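Local coordinates for protein imidazolonepropionase (Unidentified, PDB 2Q09) that catalyses the hydrolytic opening of imidazolone-5-propanoate to N-formimidoyl-L-glutamate, the third step of histidine degradation, using a bound metal ion, at residues G33-G37 against R38-L42; I105-V108 against R109-A113; G145-L148 against E149-L152. All blocks are in the same frame, centred on the assembly; numbering follows the deposited sequence.

Interaction 1: G33-G37 against R38-L42; sequences GVHEG and RIHAL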
ATOM      1  N   GLY A  33     -22.593   6.361  14.226  1.00 32.64           N
ATOM      2  CA  GLY A  33     -22.577   5.474  15.376  1.00 32.66           C
ATOM      3  C   GLY A  33     -21.896   4.163  15.039  1.00 32.60           C
ATOM      4  O   GLY A  33     -22.031   3.654  13.929  1.00 33.22           O
ATOM      5  N   VAL A  34     -21.150   3.614  15.986  1.00 32.84           N
ATOM      6  CA  VAL A  34     -20.465   2.362  15.724  1.00 34.24           C
ATOM      7  C   VAL A  34     -20.930   1.259  16.661  1.00 35.24           C
ATOM      8  O   VAL A  34     -21.313   1.508  17.803  1.00 35.98           O
ATOM      9  CB  VAL A  34     -18.927   2.527  15.851  1.00 33.92           C
ATOM     10  CG1 VAL A  34     -18.456   3.677  14.969  1.00 32.51           C
ATOM     11  CG2 VAL A  34     -18.530   2.758  17.294  1.00 33.23           C
ATOM     12  N   HIS A  35     -20.912   0.032  16.159  1.00 36.64           N
ATOM     13  CA  HIS A  35     -21.298  -1.111  16.962  1.00 37.94           C
ATOM     14  C   HIS A  35     -20.408  -2.285  16.607  1.00 37.47           C
ATOM     15  O   HIS A  35     -20.342  -2.699  15.451  1.00 36.69           O
ATOM     16  CB  HIS A  35     -22.762  -1.483  16.733  1.00 38.82           C
ATOM     17  CG  HIS A  35     -23.264  -2.508  17.696  1.00 41.59           C
ATOM     18  ND1 HIS A  35     -23.277  -2.294  19.060  1.00 42.28           N
ATOM     19  CD2 HIS A  35     -23.728  -3.765  17.507  1.00 41.81           C
ATOM     20  CE1 HIS A  35     -23.722  -3.380  19.667  1.00 42.41           C
ATOM     21  NE2 HIS A  35     -24.003  -4.288  18.749  1.00 42.00           N
ATOM     22  N   GLU A  36     -19.719  -2.806  17.610  1.00 37.77           N
ATOM     23  CA  GLU A  36     -18.827  -3.935  17.421  1.00 39.16           C
ATOM     24  C   GLU A  36     -17.867  -3.732  16.251  1.00 37.45           C
ATOM     25  O   GLU A  36     -17.821  -4.531  15.313  1.00 37.49           O
ATOM     26  CB  GLU A  36     -19.651  -5.215  17.253  1.00 42.08           C
ATOM     27  CG  GLU A  36     -20.170  -5.757  18.581  1.00 47.77           C
ATOM     28  CD  GLU A  36     -21.240  -6.818  18.429  1.00 51.69           C
ATOM     29  OE1 GLU A  36     -21.062  -7.731  17.601  1.00 54.64           O
ATOM     30  OE2 GLU A  36     -22.256  -6.744  19.148  1.00 53.41           O
ATOM     31  N   GLY A  37     -17.109  -2.642  16.325  1.00 35.80           N
ATOM     32  CA  GLY A  37     -16.113  -2.317  15.315  1.00 34.47           C
ATOM     33  C   GLY A  37     -16.591  -1.914  13.932  1.00 33.00           C
ATOM     34  O   GLY A  37     -15.774  -1.744  13.032  1.00 31.01           O
ATOM     35  N   ARG A  38     -17.898  -1.755  13.750  1.00 32.38           N
ATOM     36  CA  ARG A  38     -18.430  -1.379  12.449  1.00 32.38           C
ATOM     37  C   ARG A  38     -19.336  -0.165  12.493  1.00 32.55           C
ATOM     38  O   ARG A  38     -19.869   0.193  13.544  1.00 30.56           O
ATOM     39  CB  ARG A  38     -19.211  -2.542  11.843  1.00 33.79           C
ATOM     40  CG  ARG A  38     -18.371  -3.766  11.558  1.00 35.80           C
ATOM     41  CD  ARG A  38     -19.181  -4.832  10.855  1.00 37.12           C
ATOM     42  NE  ARG A  38     -18.366  -6.007  10.571  1.00 38.22           N
ATOM     43  CZ  ARG A  38     -17.674  -6.198   9.452  1.00 39.50           C
ATOM     44  NH1 ARG A  38     -17.700  -5.294   8.484  1.00 40.04           N
ATOM     45  NH2 ARG A  38     -16.932  -7.287   9.315  1.00 39.87           N
ATOM     46  N   ILE A  39     -19.496   0.472  11.335  1.00 31.67           N
ATOM     47  CA  ILE A  39     -20.370   1.626  11.231  1.00 32.20           C
ATOM     48  C   ILE A  39     -21.778   1.043  11.323  1.00 33.95           C
ATOM     49  O   ILE A  39     -22.208   0.283  10.446  1.00 33.10           O
ATOM     50  CB  ILE A  39     -20.190   2.350   9.888  1.00 31.06           C
ATOM     51  CG1 ILE A  39     -18.721   2.750   9.710  1.00 31.32           C
ATOM     52  CG2 ILE A  39     -21.060   3.612   9.862  1.00 30.29           C
ATOM     53  CD1 ILE A  39     -18.394   3.311   8.341  1.00 31.12           C
ATOM     54  N   HIS A  40     -22.474   1.387  12.397  1.00 35.94           N
ATOM     55  CA  HIS A  40     -23.815   0.874  12.633  1.00 38.19           C
ATOM     56  C   HIS A  40     -24.899   1.752  12.033  1.00 38.13           C
ATOM     57  O   HIS A  40     -25.949   1.266  11.617  1.00 38.76           O
ATOM     58  CB  HIS A  40     -24.045   0.728  14.133  1.00 39.57           C
ATOM     59  CG  HIS A  40     -25.206  -0.142  14.480  1.00 42.77           C
ATOM     60  ND1 HIS A  40     -25.299  -1.456  14.070  1.00 43.66           N
ATOM     61  CD2 HIS A  40     -26.325   0.107  15.203  1.00 43.23           C
ATOM     62  CE1 HIS A  40     -26.425  -1.979  14.525  1.00 44.12           C
ATOM     63  NE2 HIS A  40     -27.067  -1.051  15.214  1.00 44.74           N
ATOM     64  N   ALA A  41     -24.645   3.055  11.992  1.00 37.71           N
ATOM     65  CA  ALA A  41     -25.618   3.980  11.437  1.00 36.69           C
ATOM     66  C   ALA A  41     -25.027   5.329  11.041  1.00 36.25           C
ATOM     67  O   ALA A  41     -24.069   5.813  11.647  1.00 35.55           O
ATOM     68  CB  ALA A  41     -26.754   4.192  12.430  1.00 37.00           C
ATOM     69  N   LEU A  42     -25.617   5.910  10.002  1.00 35.51           N
ATOM     70  CA  LEU A  42     -25.241   7.217   9.483  1.00 37.11           C
ATOM     71  C   LEU A  42     -26.544   7.962   9.269  1.00 36.97           C
ATOM     72  O   LEU A  42     -27.265   7.714   8.306  1.00 38.55           O
ATOM     73  CB  LEU A  42     -24.495   7.084   8.162  1.00 36.92           C
ATOM     74  CG  LEU A  42     -22.974   7.088   8.269  1.00 38.52           C
ATOM     75  CD1 LEU A  42     -22.367   6.820   6.901  1.00 40.65           C
ATOM     76  CD2 LEU A  42     -22.516   8.443   8.810  1.00 37.40           C
TER
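His35 and His40 meet across a tight beta hairpin. Its strands run antiparallel, and a type I' turn from His35 to Arg38 joins them. His35 leaves the strand with CG anti to the backbone N (chi1 -171°). Its CB touches first, lying over one face of the His40 ring, 3.6 Å from His40 CG. This is a CH-pi contact. Farther out, the His35 ring presents its edge to the face of the His40 ring. The centroids are 5.1 Å apart and the planes stand at 54°, an inclined edge-to-face pair. Within the ring, His35 ND1 hydrogen-bonds to Glu6, and His40 NE2 to Asn4. Each imidazole is therefore held on the N-terminal segment as well as by its neighbour.

Farther along the hairpin, His40 and Ala41 both face Gly33, a classic beta bulge. Gly33 O takes the N-H of His40 at 2.8 Å, and a weak bond from Ala41 N at 3.3 Å. Gly33 N returns a straight bond to Ala41 O at 3.0 Å. His35 and Arg38 close the turn with a pair of backbone hydrogen bonds, His35 N to Arg38 O at 2.8 Å and Arg38 N to His35 O at 3.1 Å. Arg38 extends away from the hairpin to Gln363 and the carbonyl of Gly370.

Strand 38-44 lies at the margin of a small sheet, far from the iron. The contact is structural. With Glu6 beside it, the His35 ring may be polarised, and proton uptake there would probably be eased.

Interaction 2: I105-V108 against R109-A113; sequences ISTV and RATRA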
ATOM      1  N   ILE A 105      21.267  -5.241  -3.033  1.00 26.08           N
ATOM      2  CA  ILE A 105      21.918  -6.300  -2.278  1.00 26.10           C
ATOM      3  C   ILE A 105      22.415  -5.801  -0.920  1.00 25.57           C
ATOM      4  O   ILE A 105      22.418  -6.562   0.050  1.00 24.48           O
ATOM      5  CB  ILE A 105      23.087  -6.956  -3.076  1.00 28.58           C
ATOM      6  CG1 ILE A 105      23.582  -8.203  -2.343  1.00 29.95           C
ATOM      7  CG2 ILE A 105      24.226  -5.988  -3.253  1.00 29.70           C
ATOM      8  CD1 ILE A 105      22.504  -9.257  -2.117  1.00 32.86           C
ATOM      9  N   SER A 106      22.822  -4.534  -0.823  1.00 23.64           N
ATOM     10  CA  SER A 106      23.279  -4.050   0.475  1.00 23.31           C
ATOM     11  C   SER A 106      22.109  -4.035   1.465  1.00 22.42           C
ATOM     12  O   SER A 106      22.282  -4.321   2.652  1.00 19.47           O
ATOM     13  CB  SER A 106      23.916  -2.653   0.370  1.00 26.10           C
ATOM     14  OG  SER A 106      22.988  -1.655  -0.004  1.00 28.75           O
ATOM     15  N   THR A 107      20.913  -3.715   0.987  1.00 22.50           N
ATOM     16  CA  THR A 107      19.756  -3.709   1.873  1.00 21.32           C
ATOM     17  C   THR A 107      19.460  -5.151   2.297  1.00 22.57           C
ATOM     18  O   THR A 107      19.054  -5.413   3.431  1.00 22.78           O
ATOM     19  CB  THR A 107      18.511  -3.124   1.179  1.00 21.40           C
ATOM     20  OG1 THR A 107      18.732  -1.740   0.877  1.00 20.82           O
ATOM     21  CG2 THR A 107      17.302  -3.233   2.094  1.00 21.02           C
ATOM     22  N   VAL A 108      19.647  -6.086   1.374  1.00 21.82           N
ATOM     23  CA  VAL A 108      19.415  -7.493   1.676  1.00 23.02           C
ATOM     24  C   VAL A 108      20.390  -7.990   2.751  1.00 22.24           C
ATOM     25  O   VAL A 108      19.999  -8.652   3.717  1.00 22.02           O
ATOM     26  CB  VAL A 108      19.569  -8.361   0.412  1.00 22.24           C
ATOM     27  CG1 VAL A 108      19.486  -9.843   0.784  1.00 22.46           C
ATOM     28  CG2 VAL A 108      18.471  -8.017  -0.583  1.00 20.60           C
ATOM     29  N   ARG A 109      21.667  -7.659   2.598  1.00 23.64           N
ATOM     30  CA  ARG A 109      22.651  -8.089   3.584  1.00 25.19           C
ATOM     31  C   ARG A 109      22.370  -7.459   4.949  1.00 24.38           C
ATOM     32  O   ARG A 109      22.427  -8.132   5.981  1.00 23.52           O
ATOM     33  CB  ARG A 109      24.065  -7.730   3.119  1.00 28.50           C
ATOM     34  CG  ARG A 109      24.481  -8.423   1.820  1.00 34.23           C
ATOM     35  CD  ARG A 109      25.952  -8.196   1.535  1.00 39.51           C
ATOM     36  NE  ARG A 109      26.379  -8.664   0.217  1.00 42.63           N
ATOM     37  CZ  ARG A 109      26.227  -9.901  -0.237  1.00 44.78           C
ATOM     38  NH1 ARG A 109      25.646 -10.825   0.515  1.00 46.06           N
ATOM     39  NH2 ARG A 109      26.666 -10.225  -1.445  1.00 45.23           N
ATOM     40  N   ALA A 110      22.069  -6.169   4.957  1.00 22.74           N
ATOM     41  CA  ALA A 110      21.782  -5.485   6.211  1.00 23.07           C
ATOM     42  C   ALA A 110      20.533  -6.066   6.875  1.00 21.96           C
ATOM     43  O   ALA A 110      20.484  -6.228   8.097  1.00 21.27           O
ATOM     44  CB  ALA A 110      21.591  -3.987   5.963  1.00 22.08           C
ATOM     45  N   THR A 111      19.516  -6.373   6.071  1.00 21.54           N
ATOM     46  CA  THR A 111      18.270  -6.903   6.617  1.00 21.49           C
ATOM     47  C   THR A 111      18.423  -8.351   7.098  1.00 22.30           C
ATOM     48  O   THR A 111      17.853  -8.727   8.119  1.00 22.17           O
ATOM     49  CB  THR A 111      17.119  -6.790   5.590  1.00 22.39           C
ATOM     50  OG1 THR A 111      16.948  -5.411   5.230  1.00 21.51           O
ATOM     51  CG2 THR A 111      15.805  -7.299   6.177  1.00 21.48           C
ATOM     52  N   ARG A 112      19.201  -9.157   6.381  1.00 23.24           N
ATOM     53  CA  ARG A 112      19.430 -10.541   6.811  1.00 22.91           C
ATOM     54  C   ARG A 112      20.167 -10.515   8.147  1.00 24.36           C
ATOM     55  O   ARG A 112      19.871 -11.284   9.062  1.00 22.95           O
ATOM     56  CB  ARG A 112      20.317 -11.287   5.824  1.00 22.24           C
ATOM     57  CG  ARG A 112      19.690 -11.651   4.505  1.00 20.39           C
ATOM     58  CD  ARG A 112      20.755 -12.303   3.637  1.00 21.04           C
ATOM     59  NE  ARG A 112      20.195 -12.943   2.456  1.00 22.44           N
ATOM     60  CZ  ARG A 112      20.915 -13.637   1.584  1.00 21.95           C
ATOM     61  NH1 ARG A 112      22.226 -13.757   1.775  1.00 23.05           N
ATOM     62  NH2 ARG A 112      20.332 -14.237   0.553  1.00 21.54           N
ATOM     63  N   ALA A 113      21.145  -9.622   8.238  1.00 24.37           N
ATOM     64  CA  ALA A 113      21.952  -9.486   9.437  1.00 25.54           C
ATOM     65  C   ALA A 113      21.196  -8.895  10.621  1.00 25.89           C
ATOM     66  O   ALA A 113      21.534  -9.172  11.777  1.00 24.18           O
ATOM     67  CB  ALA A 113      23.198  -8.639   9.132  1.00 27.11           C
TER
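Arg109, Ala110, Thr111 and Arg112 each send their backbone N-H to the carbonyl four residues back, from Ile105 through Val108, at 2.8 to 3.0 Å. These are the i to i+4 bonds of a regular alpha helix, here helix 104-113 of the amidohydrolase TIM-barrel fold.

Thr111 adds a side-chain bond to this pattern. Its OG1 stands beside its own backbone N (chi1 -59°), which turns the hydroxyl back along the helix to donate to Thr107 O at 2.8 Å. Thr107 O is thus gripped twice, by N and OG1 of Thr111 from opposite faces of its carbonyl plane. The same OG1 also bonds to the backbone N of Ala78. The two threonine side chains are neighbours on one flank of the helix, with Thr107 CG2 3.8 Å from Thr111 OG1. Thr107 OG1 bonds to Arg81, a residue of the inhibitor pocket. This bond ties the helix to a residue that lines that pocket.

On another side of the helix, Ile105 and Arg109 cross obliquely. Ile105 CG1 lies over one face of the Arg109 guanidinium, toward its rim, 3.8 Å from CZ. This is apolar packing against a flat cation, on the exposed side.

Val108 and Arg112 share a direction, the arginine chain flanking the valine. The extended Arg112 chain runs back along the helix, with its CG 3.1 Å from Val108 O. Its guanidinium bonds to the carbonyls of Gly145 and Leu146 and forms a salt bridge with Glu182. On the way there, Arg112 NE passes 3.6 Å from Val108 CG1.

Interaction 3: G145-L148 against E149-L152; sequences GLTL and EDEL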
ATOM      1  N   GLY A 145      14.941 -10.295   2.375  1.00 23.06           N
ATOM      2  CA  GLY A 145      15.544 -11.406   3.092  1.00 23.99           C
ATOM      3  C   GLY A 145      16.193 -12.365   2.110  1.00 23.70           C
ATOM      4  O   GLY A 145      17.355 -12.742   2.259  1.00 23.35           O
ATOM      5  N   LEU A 146      15.435 -12.747   1.088  1.00 22.67           N
ATOM      6  CA  LEU A 146      15.918 -13.654   0.054  1.00 23.49           C
ATOM      7  C   LEU A 146      16.495 -14.988   0.560  1.00 24.91           C
ATOM      8  O   LEU A 146      17.478 -15.516   0.016  1.00 24.02           O
ATOM      9  CB  LEU A 146      16.920 -12.926  -0.853  1.00 22.85           C
ATOM     10  CG  LEU A 146      16.330 -11.666  -1.521  1.00 23.87           C
ATOM     11  CD1 LEU A 146      17.266 -11.194  -2.633  1.00 24.02           C
ATOM     12  CD2 LEU A 146      14.951 -11.959  -2.104  1.00 24.46           C
ATOM     13  N   THR A 147      15.875 -15.503   1.620  1.00 24.65           N
ATOM     14  CA  THR A 147      16.190 -16.810   2.211  1.00 25.97           C
ATOM     15  C   THR A 147      14.855 -17.145   2.858  1.00 25.64           C
ATOM     16  O   THR A 147      14.069 -16.237   3.131  1.00 25.73           O
ATOM     17  CB  THR A 147      17.265 -16.761   3.331  1.00 26.18           C
ATOM     18  OG1 THR A 147      16.695 -16.209   4.522  1.00 26.11           O
ATOM     19  CG2 THR A 147      18.468 -15.921   2.892  1.00 23.69           C
ATOM     20  N   LEU A 148      14.573 -18.418   3.103  1.00 25.51           N
ATOM     21  CA  LEU A 148      13.300 -18.759   3.718  1.00 24.18           C
ATOM     22  C   LEU A 148      13.142 -18.101   5.087  1.00 24.23           C
ATOM     23  O   LEU A 148      12.149 -17.408   5.332  1.00 22.31           O
ATOM     24  CB  LEU A 148      13.149 -20.278   3.847  1.00 25.76           C
ATOM     25  CG  LEU A 148      11.779 -20.785   4.326  1.00 26.69           C
ATOM     26  CD1 LEU A 148      11.591 -22.237   3.895  1.00 26.62           C
ATOM     27  CD2 LEU A 148      11.662 -20.650   5.848  1.00 26.59           C
ATOM     28  N   GLU A 149      14.108 -18.312   5.975  1.00 23.69           N
ATOM     29  CA  GLU A 149      14.020 -17.742   7.316  1.00 23.86           C
ATOM     30  C   GLU A 149      13.935 -16.216   7.347  1.00 23.65           C
ATOM     31  O   GLU A 149      13.183 -15.645   8.134  1.00 23.09           O
ATOM     32  CB  GLU A 149      15.207 -18.186   8.179  1.00 26.34           C
ATOM     33  CG  GLU A 149      15.207 -19.668   8.509  1.00 29.94           C
ATOM     34  CD  GLU A 149      15.901 -20.515   7.459  1.00 31.65           C
ATOM     35  OE1 GLU A 149      16.118 -20.030   6.326  1.00 31.32           O
ATOM     36  OE2 GLU A 149      16.234 -21.677   7.772  1.00 34.12           O
ATOM     37  N   ASP A 150      14.715 -15.549   6.506  1.00 23.26           N
ATOM     38  CA  ASP A 150      14.695 -14.091   6.519  1.00 24.80           C
ATOM     39  C   ASP A 150      13.411 -13.502   5.935  1.00 24.38           C
ATOM     40  O   ASP A 150      12.925 -12.483   6.417  1.00 25.91           O
ATOM     41  CB  ASP A 150      15.937 -13.557   5.817  1.00 23.13           C
ATOM     42  CG  ASP A 150      17.217 -13.899   6.577  1.00 24.08           C
ATOM     43  OD1 ASP A 150      17.378 -13.413   7.717  1.00 21.09           O
ATOM     44  OD2 ASP A 150      18.053 -14.661   6.050  1.00 24.55           O
ATOM     45  N   GLU A 151      12.847 -14.138   4.911  1.00 24.52           N
ATOM     46  CA  GLU A 151      11.591 -13.650   4.344  1.00 24.23           C
ATOM     47  C   GLU A 151      10.470 -13.743   5.395  1.00 24.32           C
ATOM     48  O   GLU A 151       9.704 -12.802   5.584  1.00 23.82           O
ATOM     49  CB  GLU A 151      11.207 -14.453   3.092  1.00 25.11           C
ATOM     50  CG  GLU A 151      12.056 -14.132   1.863  1.00 25.23           C
ATOM     51  CD  GLU A 151      11.941 -12.674   1.430  1.00 27.81           C
ATOM     52  OE1 GLU A 151      10.801 -12.180   1.293  1.00 27.08           O
ATOM     53  OE2 GLU A 151      12.986 -12.022   1.218  1.00 27.08           O
ATOM     54  N   LEU A 152      10.375 -14.879   6.080  1.00 22.81           N
ATOM     55  CA  LEU A 152       9.344 -15.047   7.107  1.00 22.95           C
ATOM     56  C   LEU A 152       9.613 -14.149   8.311  1.00 22.61           C
ATOM     57  O   LEU A 152       8.684 -13.724   8.999  1.00 21.66           O
ATOM     58  CB  LEU A 152       9.260 -16.510   7.556  1.00 24.04           C
ATOM     59  CG  LEU A 152       8.322 -17.417   6.748  1.00 27.41           C
ATOM     60  CD1 LEU A 152       8.696 -17.402   5.281  1.00 27.22           C
ATOM     61  CD2 LEU A 152       8.379 -18.830   7.316  1.00 28.37           C
TER
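Thr147 OG1 and Asp150 meet in two hydrogen bonds at the start of helix 148-164. Thr147 is the N-cap. Its OG1 accepts from Asp150 N at 2.9 Å and donates to Asp150 OD2 at 2.6 Å. The hydroxyl takes the position between its own backbone N and carbonyl carbon (chi1 74°), which turns it toward the first turn of the helix. It meets OD2 on the anti side, 29° out of the carboxylate plane. The other oxygen, Asp150 OD1, makes a salt bridge with Lys153.

Glu151 grips the preceding loop. Its chain bends at chi2 (-61°) and folds back, which brings OE2 to two successive backbone N-H groups. Leu146 N gives the shorter and straighter bond, 2.6 Å, to the anti lone pair of OE2. Gly145 N arrives on the syn side at 2.9 Å, out of the carboxylate plane. Glu151 N bonds to Thr147 O, the first i to i+4 bond of the helix. Glu151 is buried, and its second oxygen, OE1, takes bonds from Ser142 and from the N of Gly143. The carboxylate thus binds the turn after strand 135-141 on both sides of Tyr144, a residue of the inhibitor pocket: through Ser142 and Gly143 before it, and through Gly145 and Leu146 after it.

Gly145 fits closely under the helix start, its CA 3.5 Å from Asp150 CB. The Gly145 and Leu146 carbonyls point away from Glu151, toward helix 104-113. Leu148 and Leu152, one helix turn apart, pack against helix 187-204. Leu152 N bonds to Leu148 O, and the side chains touch where Leu148 CD2 lies 4.0 Å from Leu152 CD2.

Interactions 2 and 3 are neighbours in the barrel domain, with centres about 11 Å apart. Arg112 bridges them. Interaction 2 borders the inhibitor pocket through Thr107; interaction 3 is a step further out, next in sequence to Tyr144. Interaction 1 is remote, its centre 40 Å or more from the others, in a small separate sheet. All three mix buried and exposed residues. Their chemistry differs. Interaction 1 combines strand pairing with an edge-to-face imidazole pair, whereas interaction 2 is helical bonding with arginine side chains packed against aliphatic ones. A buried carboxylate collecting loop N-H groups marks interaction 3.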